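Local coordinates for nucleosome assembly protein 1, putative (Plasmodium falciparum, PDB 3FS3) that probably binds histones and acts as a histone chaperone of the nucleosome assembly protein family, at residues I90-R95 with D142-Y147; F114-L119 with H127-H132; F162-N167 with S173-T178. All blocks are in the same frame, centred on the assembly; numbering follows the deposited sequence.

Contact 1: I90-R95 with D142-Y147; sequences IYDKRR and DIRCDY
Arg95 of the helix lays its aliphatic part across the carboxylate of Asp142 on the strand, the two side chains crossing at about a right angle. The contact is van der Waals in kind: Arg95 CG and CD each lie 3.7 Å from Asp142 OD2, and no hydrogen bond links the segments. The guanidinium itself does not grip this carboxylate; Arg95 NE stays 5.1 Å from Asp142 OD2 and the two planes stand 78° apart. A bend at chi3 (69°) swings the Arg95 head back over its own helix, where NH1 makes a long salt bridge of 3.5 Å to Asp92 OD1, one turn earlier. A looser charge pairing links the two segments. Asp92 OD1 sits near the plane of the Arg144 guanidinium, at its edge, but 4.3 Å from NE, so any attraction is of longer range. Arg144 spends its NH1 along the strand on Asp146 OD1, a 3.0 Å salt bridge with the acceptor in the guanidinium plane, which should help fix the rotation of the head. The backbone of 142-147 is hydrogen-bonded to strand 158-164. On the helix, Arg94 NH2 hydrogen-bonds to Ile282 O of helix 260-289, Tyr91 packs on Tyr65 of the second subunit, and Lys93 forms a salt bridge with Glu64 of that subunit. In the NAP fold the C-terminal end of the long dimerisation helix meets here the start of strand 140-147, an outermost strand of the chain's antiparallel sheet.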
loop_
_atom_site.group_PDB
_atom_site.type_symbol
_atom_site.label_atom_id
_atom_site.label_comp_id
_atom_site.label_asym_id
_atom_site.label_seq_id
_atom_site.Cartn_x
_atom_site.Cartn_y
_atom_site.Cartn_z
ATOM N N ILE A 90 24.459 -6.977 2.762
ATOM C CA ILE A 90 24.657 -6.207 1.546
ATOM C C ILE A 90 24.768 -4.726 1.886
ATOM O O ILE A 90 25.538 -4.000 1.258
ATOM C CB ILE A 90 23.513 -6.460 0.548
ATOM C CG1 ILE A 90 23.444 -7.964 0.242
ATOM C CG2 ILE A 90 23.764 -5.696 -0.747
ATOM C CD1 ILE A 90 22.338 -8.365 -0.721
ATOM N N TYR A 91 24.019 -4.280 2.892
ATOM C CA TYR A 91 24.077 -2.879 3.297
ATOM C C TYR A 91 25.403 -2.592 3.999
ATOM O O TYR A 91 26.019 -1.547 3.772
ATOM C CB TYR A 91 22.911 -2.518 4.234
ATOM C CG TYR A 91 21.540 -2.620 3.597
ATOM C CD1 TYR A 91 21.346 -2.279 2.256
ATOM C CD2 TYR A 91 20.430 -3.028 4.340
ATOM C CE1 TYR A 91 20.084 -2.340 1.671
ATOM C CE2 TYR A 91 19.160 -3.095 3.762
ATOM C CZ TYR A 91 18.997 -2.749 2.427
ATOM O OH TYR A 91 17.754 -2.826 1.835
ATOM N N ASP A 92 25.844 -3.519 4.846
ATOM C CA ASP A 92 27.096 -3.338 5.571
ATOM C C ASP A 92 28.297 -3.307 4.640
ATOM O O ASP A 92 29.289 -2.633 4.930
ATOM C CB ASP A 92 27.298 -4.447 6.608
ATOM C CG ASP A 92 26.185 -4.497 7.628
ATOM O OD1 ASP A 92 25.704 -3.416 8.035
ATOM O OD2 ASP A 92 25.799 -5.616 8.030
ATOM N N LYS A 93 28.223 -4.044 3.534
ATOM C CA LYS A 93 29.332 -4.058 2.589
ATOM C C LYS A 93 29.434 -2.695 1.923
ATOM O O LYS A 93 30.522 -2.163 1.724
ATOM C CB LYS A 93 29.145 -5.162 1.537
ATOM C CG LYS A 93 29.531 -6.545 2.053
ATOM C CD LYS A 93 29.507 -7.627 0.965
ATOM C CE LYS A 93 28.092 -7.942 0.486
ATOM N NZ LYS A 93 28.051 -9.096 -0.478
ATOM N N ARG A 94 28.288 -2.125 1.590
ATOM C CA ARG A 94 28.261 -0.814 0.963
ATOM C C ARG A 94 28.858 0.218 1.923
ATOM O O ARG A 94 29.703 1.017 1.534
ATOM C CB ARG A 94 26.821 -0.457 0.615
ATOM C CG ARG A 94 26.563 1.019 0.449
ATOM C CD ARG A 94 25.202 1.338 1.014
ATOM N NE ARG A 94 24.147 1.055 0.068
ATOM C CZ ARG A 94 22.864 0.942 0.386
ATOM N NH1 ARG A 94 22.469 1.079 1.645
ATOM N NH2 ARG A 94 21.972 0.709 -0.570
ATOM N N ARG A 95 28.428 0.186 3.183
ATOM C CA ARG A 95 28.930 1.126 4.179
ATOM C C ARG A 95 30.450 1.002 4.272
ATOM O O ARG A 95 31.184 2.000 4.211
ATOM C CB ARG A 95 28.308 0.826 5.547
ATOM C CG ARG A 95 28.673 1.813 6.642
ATOM C CD ARG A 95 28.559 1.140 7.996
ATOM N NE ARG A 95 29.599 0.127 8.166
ATOM C CZ ARG A 95 29.422 -1.045 8.770
ATOM N NH1 ARG A 95 28.233 -1.368 9.272
ATOM N NH2 ARG A 95 30.434 -1.896 8.872
ATOM N N ASP A 142 26.184 6.982 6.624
ATOM C CA ASP A 142 25.293 5.870 6.363
ATOM C C ASP A 142 23.886 6.122 6.872
ATOM O O ASP A 142 23.679 6.870 7.832
ATOM C CB ASP A 142 25.881 4.619 7.025
ATOM C CG ASP A 142 25.198 3.331 6.585
ATOM O OD1 ASP A 142 24.737 3.246 5.428
ATOM O OD2 ASP A 142 25.147 2.388 7.401
ATOM N N ILE A 143 22.925 5.503 6.198
ATOM C CA ILE A 143 21.517 5.584 6.563
ATOM C C ILE A 143 21.068 4.136 6.655
ATOM O O ILE A 143 21.272 3.360 5.719
ATOM C CB ILE A 143 20.662 6.290 5.494
ATOM C CG1 ILE A 143 21.193 7.698 5.233
ATOM C CG2 ILE A 143 19.212 6.382 5.975
ATOM C CD1 ILE A 143 20.354 8.474 4.225
ATOM N N ARG A 144 20.475 3.769 7.788
ATOM C CA ARG A 144 20.016 2.400 8.000
ATOM C C ARG A 144 18.612 2.348 8.586
ATOM O O ARG A 144 18.153 3.298 9.219
ATOM C CB ARG A 144 20.974 1.658 8.945
ATOM C CG ARG A 144 22.399 1.535 8.416
ATOM C CD ARG A 144 23.379 0.963 9.452
ATOM N NE ARG A 144 23.117 -0.437 9.791
ATOM C CZ ARG A 144 22.287 -0.842 10.749
ATOM N NH1 ARG A 144 21.628 0.046 11.481
ATOM N NH2 ARG A 144 22.116 -2.139 10.978
ATOM N N CYS A 145 17.934 1.230 8.358
ATOM C CA CYS A 145 16.593 1.020 8.885
ATOM C C CYS A 145 16.615 -0.243 9.744
ATOM O O CYS A 145 17.162 -1.270 9.341
ATOM C CB CYS A 145 15.585 0.853 7.752
ATOM S SG CYS A 145 13.894 0.506 8.326
ATOM N N ASP A 146 16.026 -0.151 10.929
ATOM C CA ASP A 146 15.968 -1.272 11.858
ATOM C C ASP A 146 14.573 -1.407 12.445
ATOM O O ASP A 146 13.821 -0.430 12.516
ATOM C CB ASP A 146 16.949 -1.060 13.016
ATOM C CG ASP A 146 18.377 -1.334 12.633
ATOM O OD1 ASP A 146 19.275 -0.649 13.174
ATOM O OD2 ASP A 146 18.608 -2.242 11.806
ATOM N N TYR A 147 14.235 -2.628 12.855
ATOM C CA TYR A 147 12.952 -2.903 13.494
ATOM C C TYR A 147 13.205 -2.536 14.943
ATOM O O TYR A 147 14.343 -2.596 15.404
ATOM C CB TYR A 147 12.610 -4.401 13.457
ATOM C CG TYR A 147 12.137 -4.934 12.131
ATOM C CD1 TYR A 147 10.928 -4.512 11.583
ATOM C CD2 TYR A 147 12.895 -5.869 11.424
ATOM C CE1 TYR A 147 10.481 -5.005 10.362
ATOM C CE2 TYR A 147 12.459 -6.370 10.198
ATOM C CZ TYR A 147 11.248 -5.932 9.673
ATOM O OH TYR A 147 10.806 -6.413 8.460
#

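Contact 2: F114-L119 with H127-H132; sequences FWLRAL and HVIEDH
Ile129 reaches out of its loop toward two leucines on one side of helix 114-120, bridging a backbone separation of 8.4 Å between the CA atoms of Ile129 and Leu119. No hydrogen bond joins 114-119 to 127-132, and all three touching side chains are buried. From CB the side chain forks. The CG2 branch, anti to the backbone N, brushes the helix lightly, with Ile129 CG2 4.5 Å from Leu116 CD1. The CG1 branch does the reaching: chi2 is extended (177°), so CG1 acts as a spacer and carries the terminal methyl straight on to the helix. There Ile129 CD1 rests 3.7 Å from Leu119 CB, and its other near neighbour is the carbonyl carbon Leu119 C at 4.2 Å. The methyl thus meets the root of Leu119 and the backbone beside it. Leu119 offers its CB and Leu116 only the CD1 tip to the same isoleucine. In the NAP fold this short helix sits between the long dimerisation helix and the sheet: Leu119 packs on Leu140 of strand 140-147 and Leu116 on Val138. Phe114 and Trp115, earlier on the same helix, pack on helices 49-99 and 260-289, Phe114 also touching Leu58 of the second subunit.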
loop_
_atom_site.group_PDB
_atom_site.type_symbol
_atom_site.label_atom_id
_atom_site.label_comp_id
_atom_site.label_asym_id
_atom_site.label_seq_id
_atom_site.Cartn_x
_atom_site.Cartn_y
_atom_site.Cartn_z
ATOM N N PHE A 114 28.170 10.819 -1.375
ATOM C CA PHE A 114 27.310 9.717 -1.789
ATOM C C PHE A 114 25.844 9.822 -1.397
ATOM O O PHE A 114 24.970 9.754 -2.252
ATOM C CB PHE A 114 27.830 8.379 -1.259
ATOM C CG PHE A 114 26.947 7.216 -1.627
ATOM C CD1 PHE A 114 26.953 6.705 -2.927
ATOM C CD2 PHE A 114 26.070 6.677 -0.696
ATOM C CE1 PHE A 114 26.093 5.669 -3.292
ATOM C CE2 PHE A 114 25.205 5.643 -1.044
ATOM C CZ PHE A 114 25.217 5.134 -2.356
ATOM N N TRP A 115 25.566 9.959 -0.106
ATOM C CA TRP A 115 24.179 10.022 0.341
ATOM C C TRP A 115 23.476 11.318 -0.056
ATOM O O TRP A 115 22.300 11.298 -0.427
ATOM C CB TRP A 115 24.083 9.801 1.858
ATOM C CG TRP A 115 24.555 8.453 2.275
ATOM C CD1 TRP A 115 25.756 8.148 2.852
ATOM C CD2 TRP A 115 23.866 7.209 2.102
ATOM N NE1 TRP A 115 25.856 6.791 3.046
ATOM C CE2 TRP A 115 24.713 6.190 2.593
ATOM C CE3 TRP A 115 22.614 6.856 1.579
ATOM C CZ2 TRP A 115 24.350 4.839 2.581
ATOM C CZ3 TRP A 115 22.250 5.516 1.566
ATOM C CH2 TRP A 115 23.119 4.520 2.067
ATOM N N LEU A 116 24.183 12.441 0.015
ATOM C CA LEU A 116 23.566 13.700 -0.374
ATOM C C LEU A 116 23.055 13.582 -1.798
ATOM O O LEU A 116 21.913 13.946 -2.079
ATOM C CB LEU A 116 24.552 14.861 -0.301
ATOM C CG LEU A 116 24.013 16.139 -0.975
ATOM C CD1 LEU A 116 22.681 16.536 -0.339
ATOM C CD2 LEU A 116 25.026 17.276 -0.849
ATOM N N ARG A 117 23.893 13.065 -2.692
ATOM C CA ARG A 117 23.495 12.941 -4.088
ATOM C C ARG A 117 22.389 11.925 -4.301
ATOM O O ARG A 117 21.488 12.150 -5.103
ATOM C CB ARG A 117 24.707 12.629 -4.960
ATOM C CG ARG A 117 25.635 13.823 -5.061
ATOM C CD ARG A 117 26.812 13.601 -5.989
ATOM N NE ARG A 117 27.753 14.717 -5.902
ATOM C CZ ARG A 117 28.986 14.703 -6.401
ATOM N NH1 ARG A 117 29.442 13.625 -7.031
ATOM N NH2 ARG A 117 29.768 15.766 -6.261
ATOM N N ALA A 118 22.439 10.811 -3.579
ATOM C CA ALA A 118 21.385 9.816 -3.709
ATOM C C ALA A 118 20.073 10.477 -3.276
ATOM O O ALA A 118 19.063 10.382 -3.974
ATOM C CB ALA A 118 21.687 8.597 -2.825
ATOM N N LEU A 119 20.094 11.153 -2.128
ATOM C CA LEU A 119 18.902 11.837 -1.619
ATOM C C LEU A 119 18.418 12.922 -2.590
ATOM O O LEU A 119 17.218 13.062 -2.827
ATOM C CB LEU A 119 19.191 12.474 -0.256
ATOM C CG LEU A 119 19.469 11.555 0.935
ATOM C CD1 LEU A 119 19.989 12.375 2.104
ATOM C CD2 LEU A 119 18.201 10.816 1.323
ATOM N N HIS A 127 12.767 17.482 -2.212
ATOM C CA HIS A 127 11.923 18.628 -1.877
ATOM C C HIS A 127 12.122 19.187 -0.473
ATOM O O HIS A 127 11.817 20.354 -0.228
ATOM C CB HIS A 127 10.447 18.276 -2.083
ATOM C CG HIS A 127 10.083 18.043 -3.514
ATOM N ND1 HIS A 127 8.882 17.484 -3.897
ATOM C CD2 HIS A 127 10.770 18.278 -4.658
ATOM C CE1 HIS A 127 8.847 17.384 -5.213
ATOM N NE2 HIS A 127 9.980 17.859 -5.698
ATOM N N VAL A 128 12.627 18.372 0.449
ATOM C CA VAL A 128 12.850 18.855 1.804
ATOM C C VAL A 128 14.319 19.162 2.103
ATOM O O VAL A 128 14.678 19.449 3.247
ATOM C CB VAL A 128 12.294 17.865 2.853
ATOM C CG1 VAL A 128 10.777 17.826 2.759
ATOM C CG2 VAL A 128 12.869 16.467 2.635
ATOM N N ILE A 129 15.162 19.123 1.070
ATOM C CA ILE A 129 16.586 19.406 1.234
ATOM C C ILE A 129 16.923 20.769 0.677
ATOM O O ILE A 129 16.768 21.012 -0.525
ATOM C CB ILE A 129 17.483 18.381 0.505
ATOM C CG1 ILE A 129 17.246 16.976 1.061
ATOM C CG2 ILE A 129 18.956 18.760 0.676
ATOM C CD1 ILE A 129 18.044 15.905 0.342
ATOM N N GLU A 130 17.405 21.649 1.552
ATOM C CA GLU A 130 17.772 22.999 1.148
ATOM C C GLU A 130 19.274 23.130 0.905
ATOM O O GLU A 130 20.074 22.294 1.329
ATOM C CB GLU A 130 17.343 24.019 2.214
ATOM C CG GLU A 130 15.858 24.013 2.549
ATOM C CD GLU A 130 14.980 24.054 1.308
ATOM O OE1 GLU A 130 15.332 24.776 0.345
ATOM O OE2 GLU A 130 13.934 23.372 1.304
ATOM N N ASP A 131 19.645 24.204 0.229
ATOM C CA ASP A 131 21.033 24.474 -0.085
ATOM C C ASP A 131 21.911 24.487 1.173
ATOM O O ASP A 131 23.033 23.979 1.154
ATOM C CB ASP A 131 21.114 25.806 -0.834
ATOM C CG ASP A 131 20.128 25.869 -1.998
ATOM O OD1 ASP A 131 18.905 25.770 -1.749
ATOM O OD2 ASP A 131 20.572 26.011 -3.159
ATOM N N HIS A 132 21.403 25.052 2.265
ATOM C CA HIS A 132 22.182 25.088 3.498
ATOM C C HIS A 132 22.273 23.710 4.144
ATOM O O HIS A 132 23.172 23.451 4.928
ATOM C CB HIS A 132 21.603 26.103 4.496
ATOM C CG HIS A 132 20.107 26.095 4.589
ATOM N ND1 HIS A 132 19.298 26.671 3.633
ATOM C CD2 HIS A 132 19.276 25.623 5.549
ATOM C CE1 HIS A 132 18.034 26.560 4.003
ATOM N NE2 HIS A 132 17.993 25.928 5.161
#

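Contact 3: F162-N167 with S173-T178; sequences FYFATN and SVLTKT
Phe162 and Leu175 are joined by two backbone hydrogen bonds, Phe162 N to Leu175 O at 2.7 Å and Leu175 N to Phe162 O at 2.9 Å, making a hydrogen-bonded pair in the antiparallel beta hairpin of strands 158-164 and 174-181. A third bond, Phe164 N to Ser173 O at 3.0 Å, lies at the end toward the connection. Phe162 O also takes a CA-H...O contact from Val174 CA at 3.4 Å. Past the strand end, Asn167 gives its ND2 to Ala165 O, while its OD1 accepts from the backbone N of Phe169 and of Phe170; this amide ties together the start of the connection between the strands. Side chains sort onto the two faces of the sheet. On the face of Phe162 and Leu175, the edge of the Phe162 ring meets a carbonyl in its plane, with CD2 3.3 Å from Leu175 O, and Phe241 meets that ring edge-to-face. Phe164 meets the same leucine obliquely, Phe164 CE2 lying 3.9 Å from Leu175 CD1. On the opposite face, Tyr163 and Val174 form the non-hydrogen-bonded pair and run side by side. With chi1 at -178°, placing CG1 anti to the backbone N and CG2 anti to the carbonyl carbon, both valine methyls come to the tyrosine: Val174 CG2 is 3.4 Å from Tyr163 CD1, and Val174 CG1 makes a CH-pi contact 4.2 Å from the Tyr163 ring centroid, 10° off its normal.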
loop_
_atom_site.group_PDB
_atom_site.type_symbol
_atom_site.label_atom_id
_atom_site.label_comp_id
_atom_site.label_asym_id
_atom_site.label_seq_id
_atom_site.Cartn_x
_atom_site.Cartn_y
_atom_site.Cartn_z
ATOM N N PHE A 162 20.685 7.848 10.912
ATOM C CA PHE A 162 21.552 8.644 10.054
ATOM C C PHE A 162 22.902 8.796 10.764
ATOM O O PHE A 162 23.011 9.496 11.774
ATOM C CB PHE A 162 20.907 10.011 9.811
ATOM C CG PHE A 162 19.572 9.934 9.108
ATOM C CD1 PHE A 162 19.460 10.252 7.757
ATOM C CD2 PHE A 162 18.440 9.508 9.790
ATOM C CE1 PHE A 162 18.235 10.146 7.097
ATOM C CE2 PHE A 162 17.211 9.398 9.141
ATOM C CZ PHE A 162 17.110 9.719 7.787
ATOM N N TYR A 163 23.921 8.123 10.239
ATOM C CA TYR A 163 25.249 8.159 10.832
ATOM C C TYR A 163 26.078 9.282 10.226
ATOM O O TYR A 163 26.210 9.383 9.005
ATOM C CB TYR A 163 25.944 6.811 10.623
ATOM C CG TYR A 163 25.232 5.664 11.310
ATOM C CD1 TYR A 163 25.711 5.128 12.510
ATOM C CD2 TYR A 163 24.052 5.139 10.781
ATOM C CE1 TYR A 163 25.026 4.099 13.166
ATOM C CE2 TYR A 163 23.366 4.120 11.426
ATOM C CZ TYR A 163 23.853 3.607 12.618
ATOM O OH TYR A 163 23.137 2.628 13.267
ATOM N N PHE A 164 26.639 10.124 11.085
ATOM C CA PHE A 164 27.430 11.255 10.621
ATOM C C PHE A 164 28.874 11.185 11.092
ATOM O O PHE A 164 29.156 10.764 12.216
ATOM C CB PHE A 164 26.817 12.563 11.132
ATOM C CG PHE A 164 25.522 12.929 10.475
ATOM C CD1 PHE A 164 25.505 13.768 9.366
ATOM C CD2 PHE A 164 24.315 12.454 10.977
ATOM C CE1 PHE A 164 24.311 14.137 8.771
ATOM C CE2 PHE A 164 23.112 12.818 10.385
ATOM C CZ PHE A 164 23.109 13.663 9.279
ATOM N N ALA A 165 29.790 11.602 10.226
ATOM C CA ALA A 165 31.194 11.631 10.590
ATOM C C ALA A 165 31.340 12.855 11.484
ATOM O O ALA A 165 30.451 13.706 11.531
ATOM C CB ALA A 165 32.059 11.784 9.343
ATOM N N THR A 166 32.447 12.929 12.210
ATOM C CA THR A 166 32.720 14.067 13.068
ATOM C C THR A 166 32.495 15.261 12.162
ATOM O O THR A 166 32.954 15.268 11.019
ATOM C CB THR A 166 34.175 14.058 13.533
ATOM O OG1 THR A 166 34.415 12.858 14.278
ATOM C CG2 THR A 166 34.473 15.283 14.396
ATOM N N ASN A 167 31.788 16.265 12.666
ATOM C CA ASN A 167 31.466 17.416 11.849
ATOM C C ASN A 167 31.347 18.677 12.707
ATOM O O ASN A 167 31.148 18.598 13.910
ATOM C CB ASN A 167 30.159 17.130 11.105
ATOM C CG ASN A 167 28.966 17.129 12.029
ATOM O OD1 ASN A 167 28.500 18.188 12.440
ATOM N ND2 ASN A 167 28.475 15.939 12.383
ATOM N N SER A 173 26.823 11.490 16.818
ATOM C CA SER A 173 27.471 10.644 15.833
ATOM C C SER A 173 26.358 9.941 15.064
ATOM O O SER A 173 26.586 9.402 13.988
ATOM C CB SER A 173 28.384 9.612 16.510
ATOM O OG SER A 173 27.616 8.582 17.097
ATOM N N VAL A 174 25.148 9.959 15.623
ATOM C CA VAL A 174 23.993 9.327 14.986
ATOM C C VAL A 174 22.679 10.036 15.298
ATOM O O VAL A 174 22.415 10.388 16.445
ATOM C CB VAL A 174 23.816 7.862 15.444
ATOM C CG1 VAL A 174 22.637 7.241 14.726
ATOM C CG2 VAL A 174 25.081 7.067 15.180
ATOM N N LEU A 175 21.856 10.242 14.275
ATOM C CA LEU A 175 20.548 10.859 14.467
ATOM C C LEU A 175 19.515 9.813 14.045
ATOM O O LEU A 175 19.575 9.291 12.926
ATOM C CB LEU A 175 20.387 12.123 13.602
ATOM C CG LEU A 175 21.291 13.326 13.887
ATOM C CD1 LEU A 175 20.809 14.519 13.060
ATOM C CD2 LEU A 175 21.259 13.668 15.375
ATOM N N THR A 176 18.581 9.492 14.934
ATOM C CA THR A 176 17.562 8.497 14.624
ATOM C C THR A 176 16.159 9.072 14.670
ATOM O O THR A 176 15.909 10.120 15.269
ATOM C CB THR A 176 17.591 7.331 15.609
ATOM O OG1 THR A 176 17.075 7.770 16.870
ATOM C CG2 THR A 176 19.008 6.817 15.797
ATOM N N LYS A 177 15.245 8.357 14.032
ATOM C CA LYS A 177 13.846 8.733 13.983
ATOM C C LYS A 177 13.085 7.421 14.130
ATOM O O LYS A 177 13.249 6.508 13.317
ATOM C CB LYS A 177 13.527 9.389 12.640
ATOM C CG LYS A 177 12.098 9.893 12.503
ATOM C CD LYS A 177 11.854 11.103 13.372
ATOM C CE LYS A 177 10.424 11.619 13.227
ATOM N NZ LYS A 177 10.200 12.398 11.986
ATOM N N THR A 178 12.273 7.322 15.179
ATOM C CA THR A 178 11.501 6.115 15.442
ATOM C C THR A 178 10.020 6.280 15.112
ATOM O O THR A 178 9.352 7.168 15.637
ATOM C CB THR A 178 11.624 5.696 16.919
ATOM O OG1 THR A 178 13.008 5.625 17.280
ATOM C CG2 THR A 178 10.980 4.324 17.142
#

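In the fold
From the N terminus, helix 49-99 supplies residues 90-95, the first half of contact 1. The chain then turns into helix 114-120, and contact 2 closes a short loop as 127-132 returns to it. Helix 131-137 leads into strand 140-147, where contact 1 closes with contact 2 nested inside. Contact 3 follows in series as a hairpin. Trp115 bridges the first two contacts, packing on Arg94, Asp142 and Ile143. Contacts 1 and 3 share one sheet, where Asp142 O and Tyr163 N are probably hydrogen-bonded. Contacts 2 and 3 do not touch. Contact 1 ties the long helix to the sheet, contact 2 helix 114-120 to the loop before helix 131-137, and contact 3 two strands within the sheet.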